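Local coordinates for protein succinylglutamate desuccinylase (Chromobacterium violaceum, PDB 1YW4) that probably hydrolyses N-succinyl-L-glutamate to succinate and L-glutamate, the last step of arginine breakdown by the AST pathway, using one zinc ion per subunit, at residues A[57-62]-A[148-153]; A[63-68]-A[224-229]; A[157-162]-A[184-189]. All coordinates share one frame; numbering follows the deposited sequence.

Interaction 1: A[57-62]-A[148-153]; sequences GNETAP and LHTAIR. With ZN (zinc ion), chain C.
E59 and H149 meet at a zinc ion, and metal coordination dominates the contact. E59 is bidentate: OE1 lies 2.3 Å and OE2 2.4 Å from the zinc, while H149 contributes ND1 at 2.3 Å. The carboxylate chain is extended beyond CG (chi2 -176°), which carries CD out to the metal, and the carboxylate plane is turned 71° from that of the imidazole. H56, with ND1, and water 3 complete the site.

The direct hydrogen bonding is modest: T150 N donates to E59 OE1 at 3.2 Å, a weak bond though fairly straight at 160°. Water does more of the polar joining. Water 1 donates to both E59 O and L148 O, linking the loop backbone to the strand; water 2 accepts from A61 N and is hydrogen-bonded to T150 OG1; water 3, besides binding zinc, donates to T150 O at 2.7 Å.

Apolar packing holds the start of the helix against the strand. The P62 ring lays CB on L148 CB at 3.4 Å, close for two carbons, and CD against T150 CG2 at 3.6 Å, with A61 CB beside the same methyl. Separately, the I152 CD1 methyl makes a van der Waals contact with the amide nitrogen ND2 of N58, the side chains crossing at about a right angle.

H149 NE2 is hydrogen-bonded to second-shell D147 OD2; together with the ND1–zinc bond, this bond restricts the rotation of the ring. The two-histidine, one-glutamate site agrees with the zinc carboxypeptidase-like catalytic domain of the AspA/AstE family, and the zinc-bound water is consistent with hydrolytic chemistry.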
loop_
_atom_site.group_PDB
_atom_site.type_symbol
_atom_site.label_atom_id
_atom_site.label_comp_id
_atom_site.label_asym_id
_atom_site.label_seq_id
_atom_site.Cartn_x
_atom_site.Cartn_y
_atom_site.Cartn_z
ATOM N N GLY A 57 21.000 13.184 23.010
ATOM C CA GLY A 57 21.122 13.859 24.295
ATOM C C GLY A 57 20.212 15.023 24.630
ATOM O O GLY A 57 20.084 15.379 25.805
ATOM N N ASN A 58 19.574 15.613 23.626
ATOM C CA ASN A 58 18.689 16.757 23.851
ATOM C C ASN A 58 17.225 16.351 24.029
ATOM O O ASN A 58 16.377 17.204 24.269
ATOM C CB ASN A 58 18.810 17.743 22.679
ATOM C CG ASN A 58 18.377 17.129 21.363
ATOM O OD1 ASN A 58 18.784 16.023 21.027
ATOM N ND2 ASN A 58 17.553 17.851 20.610
ATOM N N GLU A 59 16.929 15.058 23.914
ATOM C CA GLU A 59 15.547 14.570 24.062
ATOM C C GLU A 59 15.426 14.007 25.478
ATOM O O GLU A 59 15.426 12.796 25.690
ATOM C CB GLU A 59 15.274 13.511 22.989
ATOM C CG GLU A 59 15.915 13.912 21.657
ATOM C CD GLU A 59 15.626 12.977 20.500
ATOM O OE1 GLU A 59 15.221 11.818 20.742
ATOM O OE2 GLU A 59 15.827 13.410 19.338
ATOM N N THR A 60 15.293 14.921 26.437
ATOM C CA THR A 60 15.265 14.586 27.854
ATOM C C THR A 60 13.964 14.108 28.493
ATOM O O THR A 60 14.005 13.441 29.517
ATOM C CB THR A 60 15.800 15.768 28.679
ATOM O OG1 THR A 60 14.827 16.823 28.712
ATOM C CG2 THR A 60 17.077 16.294 28.053
ATOM N N ALA A 61 12.820 14.437 27.907
ATOM C CA ALA A 61 11.553 14.009 28.485
ATOM C C ALA A 61 11.560 12.506 28.807
ATOM O O ALA A 61 11.333 12.113 29.955
ATOM C CB ALA A 61 10.384 14.350 27.542
ATOM N N PRO A 62 11.823 11.642 27.807
ATOM C CA PRO A 62 11.832 10.204 28.107
ATOM C C PRO A 62 12.842 9.825 29.192
ATOM O O PRO A 62 12.618 8.893 29.971
ATOM C CB PRO A 62 12.163 9.563 26.756
ATOM C CG PRO A 62 11.607 10.553 25.761
ATOM C CD PRO A 62 12.053 11.878 26.372
ATOM N N LEU A 148 12.958 5.296 23.239
ATOM C CA LEU A 148 12.224 6.536 23.488
ATOM C C LEU A 148 12.885 7.818 22.980
ATOM O O LEU A 148 14.014 8.119 23.339
ATOM C CB LEU A 148 11.970 6.652 24.994
ATOM C CG LEU A 148 11.576 5.339 25.679
ATOM C CD1 LEU A 148 11.249 5.572 27.163
ATOM C CD2 LEU A 148 10.363 4.759 24.961
ATOM N N HIS A 149 12.144 8.580 22.175
ATOM C CA HIS A 149 12.639 9.816 21.588
ATOM C C HIS A 149 11.629 10.961 21.688
ATOM O O HIS A 149 10.452 10.747 21.986
ATOM C CB HIS A 149 12.934 9.597 20.091
ATOM C CG HIS A 149 14.053 8.640 19.816
ATOM N ND1 HIS A 149 15.266 9.042 19.302
ATOM C CD2 HIS A 149 14.133 7.294 19.953
ATOM C CE1 HIS A 149 16.045 7.990 19.131
ATOM N NE2 HIS A 149 15.381 6.916 19.519
ATOM N N THR A 150 12.112 12.179 21.467
ATOM C CA THR A 150 11.266 13.372 21.391
ATOM C C THR A 150 11.897 14.131 20.224
ATOM O O THR A 150 12.957 13.736 19.734
ATOM C CB THR A 150 11.228 14.240 22.695
ATOM O OG1 THR A 150 12.548 14.442 23.210
ATOM C CG2 THR A 150 10.335 13.579 23.756
ATOM N N ALA A 151 11.256 15.197 19.758
ATOM C CA ALA A 151 11.791 15.924 18.610
ATOM C C ALA A 151 11.488 17.414 18.635
ATOM O O ALA A 151 10.563 17.847 19.304
ATOM C CB ALA A 151 11.237 15.308 17.308
ATOM N N ILE A 152 12.286 18.191 17.901
ATOM C CA ILE A 152 12.099 19.637 17.821
ATOM C C ILE A 152 10.933 19.951 16.884
ATOM O O ILE A 152 10.054 20.735 17.227
ATOM C CB ILE A 152 13.363 20.349 17.277
ATOM C CG1 ILE A 152 14.509 20.267 18.290
ATOM C CG2 ILE A 152 13.047 21.813 16.962
ATOM C CD1 ILE A 152 15.149 18.900 18.402
ATOM N N ARG A 153 10.933 19.345 15.697
ATOM C CA ARG A 153 9.862 19.571 14.719
ATOM C C ARG A 153 8.595 18.870 15.196
ATOM O O ARG A 153 8.635 17.700 15.579
ATOM C CB ARG A 153 10.269 19.031 13.340
ATOM C CG ARG A 153 9.216 19.221 12.234
ATOM C CD ARG A 153 9.635 18.549 10.929
ATOM N NE ARG A 153 10.918 19.049 10.432
ATOM C CZ ARG A 153 11.106 20.268 9.939
ATOM N NH1 ARG A 153 10.089 21.122 9.871
ATOM N NH2 ARG A 153 12.307 20.631 9.511
HETATM ZN ZN ZN C . 15.563 11.220 18.526
HETATM O O HOH W 1 15.140 10.070 25.254
HETATM O O HOH W 2 12.055 16.350 25.699
HETATM O O HOH W 3 13.697 12.233 17.566
#

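Interaction 2: A[63-68]-A[224-229]; sequences IEVVDG and NDLSRF
E64 and N224 make the polar link between helix 61-75 and the loop 224-229. In the glutamate, chi2 of -177° carries CD out toward the loop, and OE1 receives N224 ND2 at 2.9 Å, with an N-H...O angle of 151°. The donor lies above the carboxylate, 77° out of its plane, whereas OE1 lies close to the amide plane of N224; the planes of the two flat groups are nearly perpendicular. Water 4 accepts from N224 N at 3.0 Å and donates to E64 OE1, although its modelled distance to that oxygen is doubtfully short. The other carboxylate oxygen, OE2, is taken by G222 N, and N224 ND2 also donates to T60 OG1, so both polar ends have a second partner. L226 CD2 also approaches E64 OE1, at 3.7 Å.

One residue on, V65 turns to apolar contacts. CG2, anti to its carbonyl carbon, touches L226 CD2 at 3.9 Å, the two side chains passing antiparallel. The same methyl meets F229 CB at 4.2 Å; the ring of F229 is directed elsewhere.

The helix therefore presents a charged residue and then a branched apolar one to the loop, burying 216 Å² in all. Beyond the pair, F229 sits at the N-cap position of helix 230-241 and packs on A61 and on T150 of strand 143-151. V66 touches L148 of that strand, while I63 and D67 face helix 7-12.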
loop_
_atom_site.group_PDB
_atom_site.type_symbol
_atom_site.label_atom_id
_atom_site.label_comp_id
_atom_site.label_asym_id
_atom_site.label_seq_id
_atom_site.Cartn_x
_atom_site.Cartn_y
_atom_site.Cartn_z
ATOM N N ILE A 63 13.962 10.546 29.232
ATOM C CA ILE A 63 15.013 10.298 30.223
ATOM C C ILE A 63 14.476 10.490 31.651
ATOM O O ILE A 63 14.684 9.636 32.521
ATOM C CB ILE A 63 16.221 11.248 29.997
ATOM C CG1 ILE A 63 16.785 11.066 28.583
ATOM C CG2 ILE A 63 17.300 10.973 31.024
ATOM C CD1 ILE A 63 17.920 12.049 28.248
ATOM N N GLU A 64 13.776 11.600 31.886
ATOM C CA GLU A 64 13.210 11.884 33.207
ATOM C C GLU A 64 12.141 10.857 33.576
ATOM O O GLU A 64 12.056 10.448 34.730
ATOM C CB GLU A 64 12.597 13.294 33.253
ATOM C CG GLU A 64 13.550 14.412 32.833
ATOM C CD GLU A 64 12.947 15.811 32.959
ATOM O OE1 GLU A 64 11.800 16.015 32.511
ATOM O OE2 GLU A 64 13.629 16.716 33.493
ATOM N N VAL A 65 11.333 10.439 32.600
ATOM C CA VAL A 65 10.280 9.455 32.854
ATOM C C VAL A 65 10.878 8.103 33.243
ATOM O O VAL A 65 10.390 7.431 34.155
ATOM C CB VAL A 65 9.370 9.260 31.623
ATOM C CG1 VAL A 65 8.411 8.079 31.855
ATOM C CG2 VAL A 65 8.571 10.531 31.367
ATOM N N VAL A 66 11.939 7.704 32.551
ATOM C CA VAL A 66 12.589 6.442 32.870
ATOM C C VAL A 66 13.229 6.545 34.250
ATOM O O VAL A 66 13.010 5.692 35.108
ATOM C CB VAL A 66 13.682 6.087 31.839
ATOM C CG1 VAL A 66 14.509 4.899 32.333
ATOM C CG2 VAL A 66 13.034 5.747 30.503
ATOM N N ASP A 67 14.007 7.597 34.466
ATOM C CA ASP A 67 14.677 7.783 35.745
ATOM C C ASP A 67 13.688 7.793 36.921
ATOM O O ASP A 67 13.987 7.258 37.988
ATOM C CB ASP A 67 15.501 9.073 35.727
ATOM C CG ASP A 67 16.465 9.163 36.889
ATOM O OD1 ASP A 67 17.248 8.204 37.093
ATOM O OD2 ASP A 67 16.446 10.190 37.597
ATOM N N GLY A 68 12.522 8.402 36.720
ATOM C CA GLY A 68 11.518 8.438 37.769
ATOM C C GLY A 68 11.050 7.035 38.133
ATOM O O GLY A 68 10.878 6.712 39.311
ATOM N N ASN A 224 10.318 19.830 30.882
ATOM C CA ASN A 224 9.410 18.848 30.304
ATOM C C ASN A 224 8.128 18.750 31.120
ATOM O O ASN A 224 8.165 18.572 32.337
ATOM C CB ASN A 224 10.064 17.456 30.250
ATOM C CG ASN A 224 11.276 17.409 29.344
ATOM O OD1 ASN A 224 11.173 17.640 28.143
ATOM N ND2 ASN A 224 12.434 17.105 29.920
ATOM N N ASP A 225 6.991 18.866 30.444
ATOM C CA ASP A 225 5.700 18.755 31.107
ATOM C C ASP A 225 5.423 17.250 31.210
ATOM O O ASP A 225 4.774 16.669 30.342
ATOM C CB ASP A 225 4.625 19.446 30.256
ATOM C CG ASP A 225 3.346 19.720 31.028
ATOM O OD1 ASP A 225 2.707 18.755 31.495
ATOM O OD2 ASP A 225 2.978 20.906 31.172
ATOM N N LEU A 226 5.934 16.618 32.265
ATOM C CA LEU A 226 5.757 15.179 32.445
ATOM C C LEU A 226 4.303 14.726 32.385
ATOM O O LEU A 226 4.023 13.526 32.346
ATOM C CB LEU A 226 6.395 14.719 33.762
ATOM C CG LEU A 226 7.921 14.888 33.839
ATOM C CD1 LEU A 226 8.459 14.276 35.132
ATOM C CD2 LEU A 226 8.564 14.218 32.630
ATOM N N SER A 227 3.384 15.685 32.363
ATOM C CA SER A 227 1.962 15.375 32.287
ATOM C C SER A 227 1.629 14.953 30.861
ATOM O O SER A 227 0.779 14.093 30.635
ATOM C CB SER A 227 1.129 16.602 32.674
ATOM O OG SER A 227 -0.251 16.291 32.711
ATOM N N ARG A 228 2.310 15.570 29.901
ATOM C CA ARG A 228 2.100 15.260 28.494
ATOM C C ARG A 228 2.639 13.873 28.149
ATOM O O ARG A 228 2.497 13.416 27.015
ATOM C CB ARG A 228 2.787 16.302 27.610
ATOM C CG ARG A 228 2.221 17.713 27.713
ATOM C CD ARG A 228 0.739 17.743 27.376
ATOM N NE ARG A 228 0.434 16.912 26.213
ATOM C CZ ARG A 228 0.864 17.153 24.980
ATOM N NH1 ARG A 228 1.621 18.215 24.731
ATOM N NH2 ARG A 228 0.547 16.322 23.995
ATOM N N PHE A 229 3.257 13.211 29.125
ATOM C CA PHE A 229 3.815 11.875 28.917
ATOM C C PHE A 229 3.191 10.849 29.861
ATOM O O PHE A 229 3.771 9.792 30.121
ATOM C CB PHE A 229 5.338 11.897 29.113
ATOM C CG PHE A 229 6.048 12.853 28.198
ATOM C CD1 PHE A 229 6.113 14.208 28.502
ATOM C CD2 PHE A 229 6.598 12.405 27.000
ATOM C CE1 PHE A 229 6.711 15.113 27.619
ATOM C CE2 PHE A 229 7.199 13.296 26.108
ATOM C CZ PHE A 229 7.254 14.655 26.419
HETATM O O HOH W 4 11.189 18.263 33.226
#

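Interaction 3: A[157-162]-A[184-189]; sequences FEKFAI and GIEAVL
A187 CB rests over one face of the F157 ring, 3.8 Å from its centroid, a CH-pi contact offset toward the rim. Alongside it, parallel strand pairing carries most of the polar work. A161 uses both backbone groups: its N donates to A187 O at 2.9 Å, and its O accepts from L189 N at 2.8 Å, the latter donor in the carbonyl plane. At the G184 end of the pairing, E186 N donates to K159 O at 2.7 Å, straight at 170°. The axes of strand segments 160-162 and 187-189 run parallel to within 19°.

K159 CE lies 3.2 Å from G184 O, with NZ beside G184 CA. E158 OE1 is satisfied elsewhere, by a salt bridge to R228. On the side of F157 and A187, I162 CD1 and L189 CD2 run side by side at 3.7 Å; on the other, A161 CB meets I185 CG2.

Backbone hydrogen bonds also join F160 to E214, the predicted active-site residue, and V188 to P256 and F258, placing strand 187-190 between 160-163 and 257-265. Three near-linear backbone bonds thus hold the parallel register, while A187 N, next in sequence to the donor E186 N, is buried by the contact with no partner in the model.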
loop_
_atom_site.group_PDB
_atom_site.type_symbol
_atom_site.label_atom_id
_atom_site.label_comp_id
_atom_site.label_asym_id
_atom_site.label_seq_id
_atom_site.Cartn_x
_atom_site.Cartn_y
_atom_site.Cartn_z
ATOM N N PHE A 157 0.605 13.997 14.128
ATOM C CA PHE A 157 0.339 12.917 15.065
ATOM C C PHE A 157 1.338 13.088 16.199
ATOM O O PHE A 157 2.433 12.531 16.161
ATOM C CB PHE A 157 0.524 11.554 14.383
ATOM C CG PHE A 157 -0.417 11.323 13.233
ATOM C CD1 PHE A 157 -1.781 11.161 13.456
ATOM C CD2 PHE A 157 0.057 11.279 11.929
ATOM C CE1 PHE A 157 -2.661 10.958 12.391
ATOM C CE2 PHE A 157 -0.814 11.076 10.854
ATOM C CZ PHE A 157 -2.175 10.916 11.090
ATOM N N GLU A 158 0.952 13.899 17.181
ATOM C CA GLU A 158 1.760 14.209 18.357
ATOM C C GLU A 158 2.721 13.088 18.729
ATOM O O GLU A 158 3.937 13.246 18.665
ATOM C CB GLU A 158 0.836 14.494 19.547
ATOM C CG GLU A 158 0.941 15.895 20.123
ATOM C CD GLU A 158 2.145 16.072 21.022
ATOM O OE1 GLU A 158 2.205 15.382 22.065
ATOM O OE2 GLU A 158 3.026 16.898 20.691
ATOM N N LYS A 159 2.161 11.950 19.112
ATOM C CA LYS A 159 2.963 10.810 19.500
ATOM C C LYS A 159 2.825 9.705 18.462
ATOM O O LYS A 159 1.712 9.305 18.120
ATOM C CB LYS A 159 2.507 10.328 20.876
ATOM C CG LYS A 159 2.637 11.405 21.951
ATOM C CD LYS A 159 1.922 11.019 23.228
ATOM C CE LYS A 159 0.425 10.910 23.002
ATOM N NZ LYS A 159 -0.296 10.433 24.220
ATOM N N PHE A 160 3.953 9.231 17.937
ATOM C CA PHE A 160 3.901 8.165 16.952
ATOM C C PHE A 160 5.063 7.194 17.088
ATOM O O PHE A 160 6.052 7.474 17.765
ATOM C CB PHE A 160 3.808 8.746 15.530
ATOM C CG PHE A 160 5.060 9.440 15.049
ATOM C CD1 PHE A 160 6.046 8.733 14.373
ATOM C CD2 PHE A 160 5.248 10.808 15.270
ATOM C CE1 PHE A 160 7.205 9.373 13.925
ATOM C CE2 PHE A 160 6.401 11.455 14.829
ATOM C CZ PHE A 160 7.380 10.737 14.156
ATOM N N ALA A 161 4.920 6.033 16.463
ATOM C CA ALA A 161 5.952 5.017 16.533
ATOM C C ALA A 161 6.473 4.656 15.155
ATOM O O ALA A 161 5.790 4.838 14.147
ATOM C CB ALA A 161 5.409 3.770 17.225
ATOM N N ILE A 162 7.696 4.142 15.134
ATOM C CA ILE A 162 8.337 3.700 13.908
ATOM C C ILE A 162 8.539 2.202 14.078
ATOM O O ILE A 162 9.174 1.768 15.042
ATOM C CB ILE A 162 9.724 4.340 13.716
ATOM C CG1 ILE A 162 9.636 5.861 13.883
ATOM C CG2 ILE A 162 10.274 3.953 12.357
ATOM C CD1 ILE A 162 8.697 6.554 12.922
ATOM N N GLY A 184 -1.108 6.079 23.754
ATOM C CA GLY A 184 -0.987 7.453 23.313
ATOM C C GLY A 184 -0.540 7.564 21.869
ATOM O O GLY A 184 -0.803 8.571 21.216
ATOM N N ILE A 185 0.144 6.538 21.365
ATOM C CA ILE A 185 0.610 6.556 19.983
ATOM C C ILE A 185 -0.601 6.791 19.087
ATOM O O ILE A 185 -1.617 6.110 19.221
ATOM C CB ILE A 185 1.276 5.219 19.597
ATOM C CG1 ILE A 185 2.391 4.887 20.594
ATOM C CG2 ILE A 185 1.839 5.309 18.191
ATOM C CD1 ILE A 185 3.463 5.966 20.698
ATOM N N GLU A 186 -0.486 7.751 18.173
ATOM C CA GLU A 186 -1.583 8.098 17.282
ATOM C C GLU A 186 -1.343 7.662 15.843
ATOM O O GLU A 186 -2.220 7.813 14.992
ATOM C CB GLU A 186 -1.819 9.612 17.325
ATOM C CG GLU A 186 -1.905 10.185 18.734
ATOM C CD GLU A 186 -2.017 11.699 18.749
ATOM O OE1 GLU A 186 -1.885 12.295 19.840
ATOM O OE2 GLU A 186 -2.241 12.296 17.676
ATOM N N ALA A 187 -0.158 7.123 15.571
ATOM C CA ALA A 187 0.191 6.674 14.230
ATOM C C ALA A 187 1.460 5.833 14.243
ATOM O O ALA A 187 2.309 5.990 15.123
ATOM C CB ALA A 187 0.375 7.877 13.310
ATOM N N VAL A 188 1.585 4.942 13.264
ATOM C CA VAL A 188 2.758 4.081 13.167
ATOM C C VAL A 188 3.332 4.074 11.753
ATOM O O VAL A 188 2.605 3.904 10.774
ATOM C CB VAL A 188 2.426 2.622 13.561
ATOM C CG1 VAL A 188 3.702 1.785 13.560
ATOM C CG2 VAL A 188 1.769 2.584 14.922
ATOM N N LEU A 189 4.637 4.296 11.651
ATOM C CA LEU A 189 5.315 4.268 10.362
ATOM C C LEU A 189 5.987 2.896 10.276
ATOM O O LEU A 189 6.739 2.514 11.172
ATOM C CB LEU A 189 6.378 5.371 10.279
ATOM C CG LEU A 189 7.298 5.326 9.055
ATOM C CD1 LEU A 189 6.504 5.676 7.799
ATOM C CD2 LEU A 189 8.447 6.316 9.233
#

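Overall arrangement
From the N terminus, residues 57-62 lead through the start of helix 61-75 into 63-68. Interaction 1 closes the first long loop when strand 143-151 returns to 57-62. Interaction 3 follows in series, pairing strands 160-163 and 187-190 across a shorter excursion containing helix 174-181. Interaction 2 closes last, at 224-229; it crosses interaction 1, because their segments alternate, and encloses interaction 3. Interactions 1 and 2 share helix 61-75 and touch directly, A61 on F229. Interactions 2 and 3 are joined by one salt bridge. Together they tie the zinc-binding loop, the helix, the loop before helix 230-241 and the strands of the catalytic domain.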